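Local coordinates for protein ATP phosphoribosyltransferase regulatory subunit (Bacillus halodurans, PDB 3OD1) that probably serves as the regulatory partner of the HisG catalytic subunit in ATP phosphoribosyltransferase, which carries out the first step of histidine biosynthesis, at residues B[47-50]-B[51-54]; B[172-175]-B[176-180]; B[250-253]-B[254-258]; B[318-321]-B[322-326]. One frame throughout, in Å; residues are numbered along the deposited sequence.

Overall arrangement
All four contacts are local, and they follow one another along the chain without touching. Contacts 1 and 4 belong to the class II synthetase-like core, on elements that probably correspond to its motifs 1 and 3; their nearest atoms are about 13 Å apart. Contacts 2 and 3 lie on helices 168-179 and 240-258, which follow strands 104-113 and 125-134, probably motif 2, with about 14 Å between nearest atoms. Contacts 1 and 3, on opposite sides of the chain's centre, both reach the second subunit. The centre of contact 4 lies about 9 Å from that of the chain, and the contact probably borders the region that binds ATP in related synthetases.

Contact 1 of 4, residues B[47-50]-B[51-54]; sequences ETPT and LEYY
Leu-51 meets the preceding loop through its backbone: its O is 3.6 Å from Pro-49 CB, and this buried carbonyl oxygen has no hydrogen-bonding partner in the model. Its side chain points away from the loop, onto Leu-81 and onto Phe-69 of the second subunit, and the hydroxyl of Thr-50 also looks outward, hydrogen-bonded to Glu-125 and Tyr-113 of that subunit.

Glu-52 turns back to the loop. Its chain folds at chi2 (-89°), bringing the carboxylate over the preceding residues so that OE2 lies 3.8 Å from Pro-49 CD, the two side chains crossing at about a right angle. A water fills the corner between them. It donates to Glu-52 OE2 at 2.8 Å and to Pro-49 O at 2.7 Å, and accepts from Thr-48 OG1 at 2.6 Å, so three residues are tied through one molecule. The same OE2 forms a salt bridge with Arg-91 of helix 86-94, which probably favours the charged carboxylate and helps to set its position. This succession, the long helix 21-40, a short strand and a Thr-Pro step at the subunit boundary, is consistent with motif 1 of class II synthetases, in which a conserved proline lies at the dimer interface.

Tyr-53 ends strand 51-53, which pairs antiparallel with strand 78-81, and takes the N-cap position of helix 54-60.

Contact 2 of 4, residues B[172-175]-B[176-180]; sequences NALL and MDVVG
Asn-172 offers its backbone O to Met-176 N, 3.0 Å away, in a nearly straight bond (N-H...O 162°). The same oxygen is brushed by the side chain of Met-176, present here as selenomethionine: CB comes to 3.3 Å of Asn-172 O. The CG of Met-176, anti to its own carbonyl carbon, runs back past that oxygen, and the side chain then bends at chi2 and continues to Glu-182 and Ala-185 of helix 182-193.

Ala-173 O takes Asp-177 N at 3.0 Å. The carboxylate of Asp-177 turns outward and forms a salt bridge with Arg-216 of helix 211-220.

Leu-174 pairs with Val-178 in two ways. Val-178 N reaches Leu-174 O at 3.2 Å, and Leu-174 CD1 lies 4.2 Å from Val-178 CG2, the two side chains side by side and pointing the same way, against Arg-216.

Leu-175 O has two donors. Val-179 N comes nearly along the C=O axis at 2.9 Å, whereas Val-178 N approaches from above the carbonyl plane, 61° out of it. Val-178 N thus donates to both Leu-174 O and Leu-175 O, each bond bent to 135°. Val-179 CG2 also lies tight, 3.2 Å from Leu-175 O.

This sharing marks the last turn of helix 168-179 before Gly-180, which leaves the helix with positive phi. Backbone bonds satisfy the carbonyls of Asn-172 to Leu-175, while Met-176 and Val-179 face helix 182-193, and Leu-174, Leu-175 and Val-178 helix 211-220.

Contact 3 of 4, residues B[250-253]-B[254-258]; sequences TKLY and EVLES
The packing of Tyr-253 against Glu-257 leads a set of contacts between residues four apart on helix 240-258, near its C-terminal end. Glu-257 CG lies above the rim of the ring, near CE2 and CD2, 4.2 Å from the centroid of Tyr-253 and 29° off the ring normal, an off-centre CH-pi contact. Farther out, Glu-257 OE2 comes to 3.5 Å from Tyr-253 CE2, with ring and carboxylate planes 33° apart. The ring gets there because its CG is anti to the backbone N (chi1 -173°), which swings it along the helix toward the next turn. Arg-227 gives the carboxylate a weak, long ion-pair partner and also packs on Tyr-253. Replacing Glu-257 with an alanine would probably leave that rim of the tyrosine ring without its CH-pi partner and Arg-227 without this weak ion pair.

The backbone beneath is regular: Glu-257 N donates to Tyr-253 O at 3.0 Å, and Val-255 N to Lys-251 O at 3.0 Å. Glu-254 lies along the helix flank, its CG 3.3 Å from Thr-250 O. Lys-251 NZ stands off from Glu-254 and bonds instead to Asn-345 of the second subunit.

On the buried flank Leu-252 CG meets Leu-256 CD1 at 4.2 Å; both leucines press on Ile-146 of helix 139-155, and Val-265 of strand 265-268 receives Tyr-253 and Leu-256. The arrangement is that of an amphipathic helix packed against the mixed sheet of a class II synthetase-like fold.

Contact 4 of 4, residues B[318-321]-B[322-326]; sequences VRID and LLVEA
Arg-319 turns one face of its guanidinium to Leu-322 where strand 313-319 passes into helix 320-327. This strand-helix junction, with arginine at its end, is consistent with motif 3 of class II synthetases, in which the equivalent arginine contacts ATP.

Among the charged contacts, Arg-319 grips Asp-321 side-on: NE reaches OD2 of Asp-321 at 2.9 Å, in the guanidinium plane and on the syn lone pair, while Arg-319 NH1 forms a salt bridge to Asp-321 OD1, also at 2.9 Å. Bends at chi2 and chi3 curl the arginine back to allow this. The aspartate answers with CG lodged between its backbone N and carbonyl carbon (chi1 48°). Phe-126 adds a cation-pi contact to the arginine. A methionine in place of Arg-319 would probably leave Asp-321 without its close charged mate, its carboxylate held by weaker contacts such as that from Leu-322 N.

Among the apolar contacts, Leu-322 CD1 stands 4.2 Å above the guanidinium plane of Arg-319, over its centre, and lies 3.7 Å from Arg-319 CB. On the side facing helix 21-40, Val-318 CG1 meets Leu-323 CD2 at 4.0 Å, and Ile-320 CG2 meets Val-324 CG2 at 4.1 Å.

Backbone bonds start the helix. Leu-323 N donates to Arg-319 O at 3.0 Å, and Glu-325 N to Asp-321 O in an almost straight bond of 175°. Asp-321 OD2 also accepts a weak bond from Leu-322 N, 3.0 Å away and bent to 126°.

Contact 1 of 4, residues B[47-50]-B[51-54]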
loop_
_atom_site.group_PDB
_atom_site.type_symbol
_atom_site.label_atom_id
_atom_site.label_comp_id
_atom_site.label_asym_id
_atom_site.label_seq_id
_atom_site.Cartn_x
_atom_site.Cartn_y
_atom_site.Cartn_z
ATOM N N GLU B 47 3.432 9.428 -1.049
ATOM C CA GLU B 47 4.020 8.267 -0.387
ATOM C C GLU B 47 5.467 8.537 -0.007
ATOM O O GLU B 47 6.146 9.358 -0.627
ATOM C CB GLU B 47 3.895 6.997 -1.239
ATOM C CG GLU B 47 2.437 6.604 -1.472
ATOM C CD GLU B 47 2.250 5.377 -2.378
ATOM O OE1 GLU B 47 3.134 5.092 -3.217
ATOM O OE2 GLU B 47 1.195 4.710 -2.249
ATOM N N THR B 48 5.922 7.871 1.045
ATOM C CA THR B 48 7.310 7.972 1.491
ATOM C C THR B 48 7.830 6.543 1.606
ATOM O O THR B 48 7.045 5.592 1.479
ATOM C CB THR B 48 7.403 8.665 2.862
ATOM O OG1 THR B 48 6.610 7.932 3.802
ATOM C CG2 THR B 48 6.898 10.104 2.784
ATOM N N PRO B 49 9.142 6.373 1.840
ATOM C CA PRO B 49 9.712 5.017 1.803
ATOM C C PRO B 49 9.352 4.194 3.022
ATOM O O PRO B 49 8.975 4.727 4.070
ATOM C CB PRO B 49 11.230 5.262 1.812
ATOM C CG PRO B 49 11.388 6.708 1.389
ATOM C CD PRO B 49 10.191 7.401 1.973
ATOM N N THR B 50 9.524 2.889 2.885
ATOM C CA THR B 50 9.293 1.981 3.983
ATOM C C THR B 50 10.369 2.154 5.061
ATOM O O THR B 50 10.112 1.957 6.240
ATOM C CB THR B 50 9.272 0.536 3.469
ATOM O OG1 THR B 50 8.175 0.388 2.559
ATOM C CG2 THR B 50 9.112 -0.443 4.626
ATOM N N LEU B 51 11.571 2.541 4.645
ATOM C CA LEU B 51 12.695 2.675 5.569
ATOM C C LEU B 51 13.128 4.127 5.719
ATOM O O LEU B 51 13.311 4.831 4.721
ATOM C CB LEU B 51 13.887 1.864 5.055
ATOM C CG LEU B 51 13.713 0.342 5.091
ATOM C CD1 LEU B 51 14.721 -0.338 4.170
ATOM C CD2 LEU B 51 13.861 -0.163 6.509
ATOM N N GLU B 52 13.289 4.565 6.961
ATOM C CA GLU B 52 13.881 5.871 7.251
ATOM C C GLU B 52 15.076 5.640 8.173
ATOM O O GLU B 52 15.190 4.578 8.800
ATOM C CB GLU B 52 12.861 6.812 7.919
ATOM C CG GLU B 52 11.579 7.065 7.118
ATOM C CD GLU B 52 11.679 8.251 6.168
ATOM O OE1 GLU B 52 12.764 8.856 6.068
ATOM O OE2 GLU B 52 10.672 8.579 5.518
ATOM N N TYR B 53 15.989 6.608 8.241
ATOM C CA TYR B 53 17.074 6.545 9.218
ATOM C C TYR B 53 16.540 6.682 10.628
ATOM O O TYR B 53 15.664 7.501 10.896
ATOM C CB TYR B 53 18.095 7.660 8.985
ATOM C CG TYR B 53 19.035 7.394 7.846
ATOM C CD1 TYR B 53 19.951 6.353 7.899
ATOM C CD2 TYR B 53 19.009 8.195 6.705
ATOM C CE1 TYR B 53 20.821 6.118 6.831
ATOM C CE2 TYR B 53 19.864 7.974 5.652
ATOM C CZ TYR B 53 20.766 6.937 5.716
ATOM O OH TYR B 53 21.610 6.738 4.651
ATOM N N TYR B 54 17.077 5.883 11.539
ATOM C CA TYR B 54 16.705 5.991 12.943
ATOM C C TYR B 54 17.121 7.333 13.553
ATOM O O TYR B 54 16.333 7.988 14.245
ATOM C CB TYR B 54 17.339 4.852 13.734
ATOM C CG TYR B 54 17.300 5.048 15.224
ATOM C CD1 TYR B 54 16.097 5.058 15.915
ATOM C CD2 TYR B 54 18.471 5.208 15.950
ATOM C CE1 TYR B 54 16.063 5.226 17.286
ATOM C CE2 TYR B 54 18.448 5.377 17.318
ATOM C CZ TYR B 54 17.245 5.390 17.980
ATOM O OH TYR B 54 17.225 5.559 19.343
HETATM O O HOH W 1 8.405 6.953 5.411
#

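Contact 2 of 4, residues B[172-175]-B[176-180]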
loop_
_atom_site.group_PDB
_atom_site.type_symbol
_atom_site.label_atom_id
_atom_site.label_comp_id
_atom_site.label_asym_id
_atom_site.label_seq_id
_atom_site.Cartn_x
_atom_site.Cartn_y
_atom_site.Cartn_z
ATOM N N ASN B 172 -0.713 22.097 30.768
ATOM C CA ASN B 172 0.593 22.593 31.210
ATOM C C ASN B 172 0.496 23.865 32.058
ATOM O O ASN B 172 1.165 23.975 33.089
ATOM C CB ASN B 172 1.548 22.784 30.027
ATOM C CG ASN B 172 1.938 21.461 29.371
ATOM O OD1 ASN B 172 1.523 20.387 29.813
ATOM N ND2 ASN B 172 2.742 21.536 28.314
ATOM N N ALA B 173 -0.339 24.816 31.644
ATOM C CA ALA B 173 -0.484 26.064 32.407
ATOM C C ALA B 173 -0.979 25.802 33.824
ATOM O O ALA B 173 -0.456 26.369 34.790
ATOM C CB ALA B 173 -1.415 27.043 31.694
ATOM N N LEU B 174 -1.986 24.945 33.949
ATOM C CA LEU B 174 -2.555 24.630 35.251
ATOM C C LEU B 174 -1.559 23.897 36.141
ATOM O O LEU B 174 -1.329 24.296 37.283
ATOM C CB LEU B 174 -3.830 23.798 35.108
ATOM C CG LEU B 174 -4.470 23.365 36.433
ATOM C CD1 LEU B 174 -4.806 24.580 37.333
ATOM C CD2 LEU B 174 -5.707 22.506 36.184
ATOM N N LEU B 175 -0.977 22.821 35.620
ATOM C CA LEU B 175 -0.002 22.050 36.383
ATOM C C LEU B 175 1.143 22.941 36.881
ATOM O O LEU B 175 1.429 22.976 38.077
ATOM C CB LEU B 175 0.537 20.887 35.549
ATOM C CG LEU B 175 -0.244 19.581 35.736
ATOM C CD1 LEU B 175 -1.716 19.860 36.075
ATOM C CD2 LEU B 175 -0.083 18.669 34.536
HETATM N N MSE B 176 1.786 23.660 35.961
HETATM C CA MSE B 176 2.873 24.577 36.317
HETATM C C MSE B 176 2.454 25.587 37.371
HETATM O O MSE B 176 3.128 25.756 38.395
HETATM C CB MSE B 176 3.384 25.336 35.095
HETATM C CG MSE B 176 4.356 24.547 34.252
HETATM SE SE MSE B 176 5.926 23.950 35.245
HETATM C CE MSE B 176 6.468 22.545 34.013
ATOM N N ASP B 177 1.351 26.277 37.120
ATOM C CA ASP B 177 0.978 27.355 38.015
ATOM C C ASP B 177 0.809 26.848 39.440
ATOM O O ASP B 177 0.954 27.615 40.397
ATOM C CB ASP B 177 -0.287 28.063 37.551
ATOM C CG ASP B 177 -0.470 29.391 38.242
ATOM O OD1 ASP B 177 0.412 30.260 38.082
ATOM O OD2 ASP B 177 -1.480 29.557 38.948
ATOM N N VAL B 178 0.525 25.554 39.580
ATOM C CA VAL B 178 0.313 24.978 40.904
ATOM C C VAL B 178 1.566 24.370 41.532
ATOM O O VAL B 178 1.836 24.586 42.713
ATOM C CB VAL B 178 -0.798 23.923 40.895
ATOM C CG1 VAL B 178 -0.844 23.208 42.236
ATOM C CG2 VAL B 178 -2.147 24.570 40.557
ATOM N N VAL B 179 2.330 23.608 40.758
ATOM C CA VAL B 179 3.493 22.927 41.323
ATOM C C VAL B 179 4.816 23.651 41.047
ATOM O O VAL B 179 5.830 23.365 41.682
ATOM C CB VAL B 179 3.565 21.440 40.892
ATOM C CG1 VAL B 179 2.293 20.710 41.311
ATOM C CG2 VAL B 179 3.795 21.315 39.397
ATOM N N GLY B 180 4.793 24.585 40.100
ATOM C CA GLY B 180 5.914 25.479 39.852
ATOM C C GLY B 180 7.234 24.847 39.441
ATOM O O GLY B 180 8.234 25.547 39.270
#

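Contact 3 of 4, residues B[250-253]-B[254-258]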
loop_
_atom_site.group_PDB
_atom_site.type_symbol
_atom_site.label_atom_id
_atom_site.label_comp_id
_atom_site.label_asym_id
_atom_site.label_seq_id
_atom_site.Cartn_x
_atom_site.Cartn_y
_atom_site.Cartn_z
ATOM N N THR B 250 -12.495 27.690 22.751
ATOM C CA THR B 250 -13.794 28.307 22.504
ATOM C C THR B 250 -13.955 28.702 21.038
ATOM O O THR B 250 -15.001 28.462 20.437
ATOM C CB THR B 250 -14.051 29.532 23.417
ATOM O OG1 THR B 250 -13.236 30.633 22.997
ATOM C CG2 THR B 250 -13.730 29.181 24.856
ATOM N N LYS B 251 -12.934 29.317 20.460
ATOM C CA LYS B 251 -13.007 29.617 19.038
ATOM C C LYS B 251 -13.064 28.344 18.186
ATOM O O LYS B 251 -13.746 28.309 17.159
ATOM C CB LYS B 251 -11.867 30.514 18.575
ATOM C CG LYS B 251 -12.018 30.877 17.108
ATOM C CD LYS B 251 -11.273 32.142 16.732
ATOM C CE LYS B 251 -11.624 32.556 15.306
ATOM N NZ LYS B 251 -10.745 33.650 14.807
ATOM N N LEU B 252 -12.350 27.303 18.612
ATOM C CA LEU B 252 -12.389 26.012 17.919
ATOM C C LEU B 252 -13.815 25.472 17.877
ATOM O O LEU B 252 -14.286 25.018 16.830
ATOM C CB LEU B 252 -11.473 24.996 18.605
ATOM C CG LEU B 252 -11.525 23.580 18.042
ATOM C CD1 LEU B 252 -11.275 23.610 16.537
ATOM C CD2 LEU B 252 -10.525 22.674 18.769
ATOM N N TYR B 253 -14.508 25.534 19.012
ATOM C CA TYR B 253 -15.881 25.040 19.070
ATOM C C TYR B 253 -16.773 25.839 18.123
ATOM O O TYR B 253 -17.629 25.279 17.459
ATOM C CB TYR B 253 -16.445 25.065 20.501
ATOM C CG TYR B 253 -17.799 24.395 20.605
ATOM C CD1 TYR B 253 -17.917 23.011 20.513
ATOM C CD2 TYR B 253 -18.959 25.140 20.768
ATOM C CE1 TYR B 253 -19.148 22.384 20.586
ATOM C CE2 TYR B 253 -20.203 24.522 20.850
ATOM C CZ TYR B 253 -20.288 23.142 20.754
ATOM O OH TYR B 253 -21.510 22.509 20.825
ATOM N N GLU B 254 -16.562 27.151 18.070
ATOM C CA GLU B 254 -17.322 28.016 17.175
ATOM C C GLU B 254 -17.125 27.614 15.720
ATOM O O GLU B 254 -18.094 27.524 14.956
ATOM C CB GLU B 254 -16.923 29.492 17.375
ATOM C CG GLU B 254 -17.360 30.069 18.712
ATOM C CD GLU B 254 -16.824 31.479 18.964
ATOM O OE1 GLU B 254 -16.095 32.025 18.102
ATOM O OE2 GLU B 254 -17.128 32.034 20.038
ATOM N N VAL B 255 -15.871 27.375 15.338
ATOM C CA VAL B 255 -15.551 26.909 13.988
ATOM C C VAL B 255 -16.251 25.593 13.673
ATOM O O VAL B 255 -16.805 25.418 12.587
ATOM C CB VAL B 255 -14.031 26.721 13.782
ATOM C CG1 VAL B 255 -13.748 26.168 12.386
ATOM C CG2 VAL B 255 -13.283 28.041 14.000
ATOM N N LEU B 256 -16.231 24.661 14.618
ATOM C CA LEU B 256 -16.879 23.363 14.393
ATOM C C LEU B 256 -18.396 23.516 14.218
ATOM O O LEU B 256 -19.026 22.793 13.429
ATOM C CB LEU B 256 -16.534 22.381 15.522
ATOM C CG LEU B 256 -15.062 21.956 15.554
ATOM C CD1 LEU B 256 -14.742 21.111 16.776
ATOM C CD2 LEU B 256 -14.727 21.203 14.268
ATOM N N GLU B 257 -18.973 24.470 14.951
ATOM C CA GLU B 257 -20.392 24.781 14.808
ATOM C C GLU B 257 -20.678 25.209 13.377
ATOM O O GLU B 257 -21.631 24.739 12.759
ATOM C CB GLU B 257 -20.816 25.894 15.780
ATOM C CG GLU B 257 -20.783 25.487 17.247
ATOM C CD GLU B 257 -21.454 26.507 18.149
ATOM O OE1 GLU B 257 -20.955 27.649 18.246
ATOM O OE2 GLU B 257 -22.487 26.163 18.759
ATOM N N SER B 258 -19.844 26.100 12.850
ATOM C CA SER B 258 -20.001 26.546 11.472
ATOM C C SER B 258 -19.948 25.368 10.519
ATOM O O SER B 258 -20.685 25.330 9.531
ATOM C CB SER B 258 -18.932 27.576 11.109
ATOM O OG SER B 258 -19.085 28.728 11.913
#

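Contact 4 of 4, residues B[318-321]-B[322-326]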
loop_
_atom_site.group_PDB
_atom_site.type_symbol
_atom_site.label_atom_id
_atom_site.label_comp_id
_atom_site.label_asym_id
_atom_site.label_seq_id
_atom_site.Cartn_x
_atom_site.Cartn_y
_atom_site.Cartn_z
ATOM N N VAL B 318 -5.902 7.871 11.339
ATOM C CA VAL B 318 -6.952 6.894 11.602
ATOM C C VAL B 318 -6.372 5.487 11.518
ATOM O O VAL B 318 -5.725 5.157 10.532
ATOM C CB VAL B 318 -8.077 7.008 10.564
ATOM C CG1 VAL B 318 -9.178 5.965 10.853
ATOM C CG2 VAL B 318 -8.653 8.433 10.559
ATOM N N ARG B 319 -6.600 4.677 12.549
ATOM C CA ARG B 319 -6.222 3.254 12.543
ATOM C C ARG B 319 -7.259 2.445 11.795
ATOM O O ARG B 319 -8.358 2.237 12.300
ATOM C CB ARG B 319 -6.122 2.712 13.971
ATOM C CG ARG B 319 -4.803 2.989 14.663
ATOM C CD ARG B 319 -3.722 2.081 14.119
ATOM N NE ARG B 319 -4.065 0.657 14.196
ATOM C CZ ARG B 319 -3.696 -0.162 15.185
ATOM N NH1 ARG B 319 -4.054 -1.437 15.158
ATOM N NH2 ARG B 319 -2.973 0.288 16.205
ATOM N N ILE B 320 -6.911 1.999 10.590
ATOM C CA ILE B 320 -7.875 1.392 9.681
ATOM C C ILE B 320 -8.446 0.089 10.230
ATOM O O ILE B 320 -9.646 -0.164 10.146
ATOM C CB ILE B 320 -7.252 1.132 8.292
ATOM C CG1 ILE B 320 -6.793 2.448 7.657
ATOM C CG2 ILE B 320 -8.235 0.414 7.380
ATOM C CD1 ILE B 320 -7.910 3.400 7.407
ATOM N N ASP B 321 -7.585 -0.751 10.786
ATOM C CA ASP B 321 -8.058 -2.031 11.289
ATOM C C ASP B 321 -9.042 -1.848 12.443
ATOM O O ASP B 321 -10.029 -2.568 12.542
ATOM C CB ASP B 321 -6.890 -2.978 11.630
ATOM C CG ASP B 321 -5.800 -2.315 12.471
ATOM O OD1 ASP B 321 -4.891 -3.054 12.916
ATOM O OD2 ASP B 321 -5.839 -1.078 12.687
ATOM N N LEU B 322 -8.794 -0.854 13.292
ATOM C CA LEU B 322 -9.701 -0.564 14.387
ATOM C C LEU B 322 -11.016 -0.021 13.847
ATOM O O LEU B 322 -12.083 -0.295 14.389
ATOM C CB LEU B 322 -9.065 0.444 15.355
ATOM C CG LEU B 322 -7.839 -0.044 16.141
ATOM C CD1 LEU B 322 -7.244 1.052 17.047
ATOM C CD2 LEU B 322 -8.175 -1.284 16.966
ATOM N N LEU B 323 -10.939 0.762 12.776
ATOM C CA LEU B 323 -12.146 1.329 12.186
ATOM C C LEU B 323 -13.010 0.232 11.544
ATOM O O LEU B 323 -14.228 0.207 11.713
ATOM C CB LEU B 323 -11.798 2.421 11.163
ATOM C CG LEU B 323 -12.967 3.030 10.387
ATOM C CD1 LEU B 323 -14.043 3.574 11.351
ATOM C CD2 LEU B 323 -12.470 4.124 9.419
ATOM N N VAL B 324 -12.376 -0.681 10.820
ATOM C CA VAL B 324 -13.105 -1.801 10.216
ATOM C C VAL B 324 -13.839 -2.625 11.290
ATOM O O VAL B 324 -15.027 -2.920 11.146
ATOM C CB VAL B 324 -12.189 -2.704 9.361
ATOM C CG1 VAL B 324 -12.971 -3.912 8.809
ATOM C CG2 VAL B 324 -11.560 -1.919 8.207
ATOM N N GLU B 325 -13.137 -2.977 12.366
ATOM C CA GLU B 325 -13.762 -3.617 13.527
ATOM C C GLU B 325 -15.000 -2.859 14.003
ATOM O O GLU B 325 -16.058 -3.445 14.230
ATOM C CB GLU B 325 -12.789 -3.652 14.701
ATOM C CG GLU B 325 -11.754 -4.757 14.718
ATOM C CD GLU B 325 -10.848 -4.650 15.948
ATOM O OE1 GLU B 325 -9.648 -4.984 15.840
ATOM O OE2 GLU B 325 -11.334 -4.208 17.020
ATOM N N ALA B 326 -14.846 -1.551 14.185
ATOM C CA ALA B 326 -15.900 -0.709 14.746
ATOM C C ALA B 326 -17.158 -0.643 13.876
ATOM O O ALA B 326 -18.251 -0.362 14.371
ATOM C CB ALA B 326 -15.360 0.694 15.003
#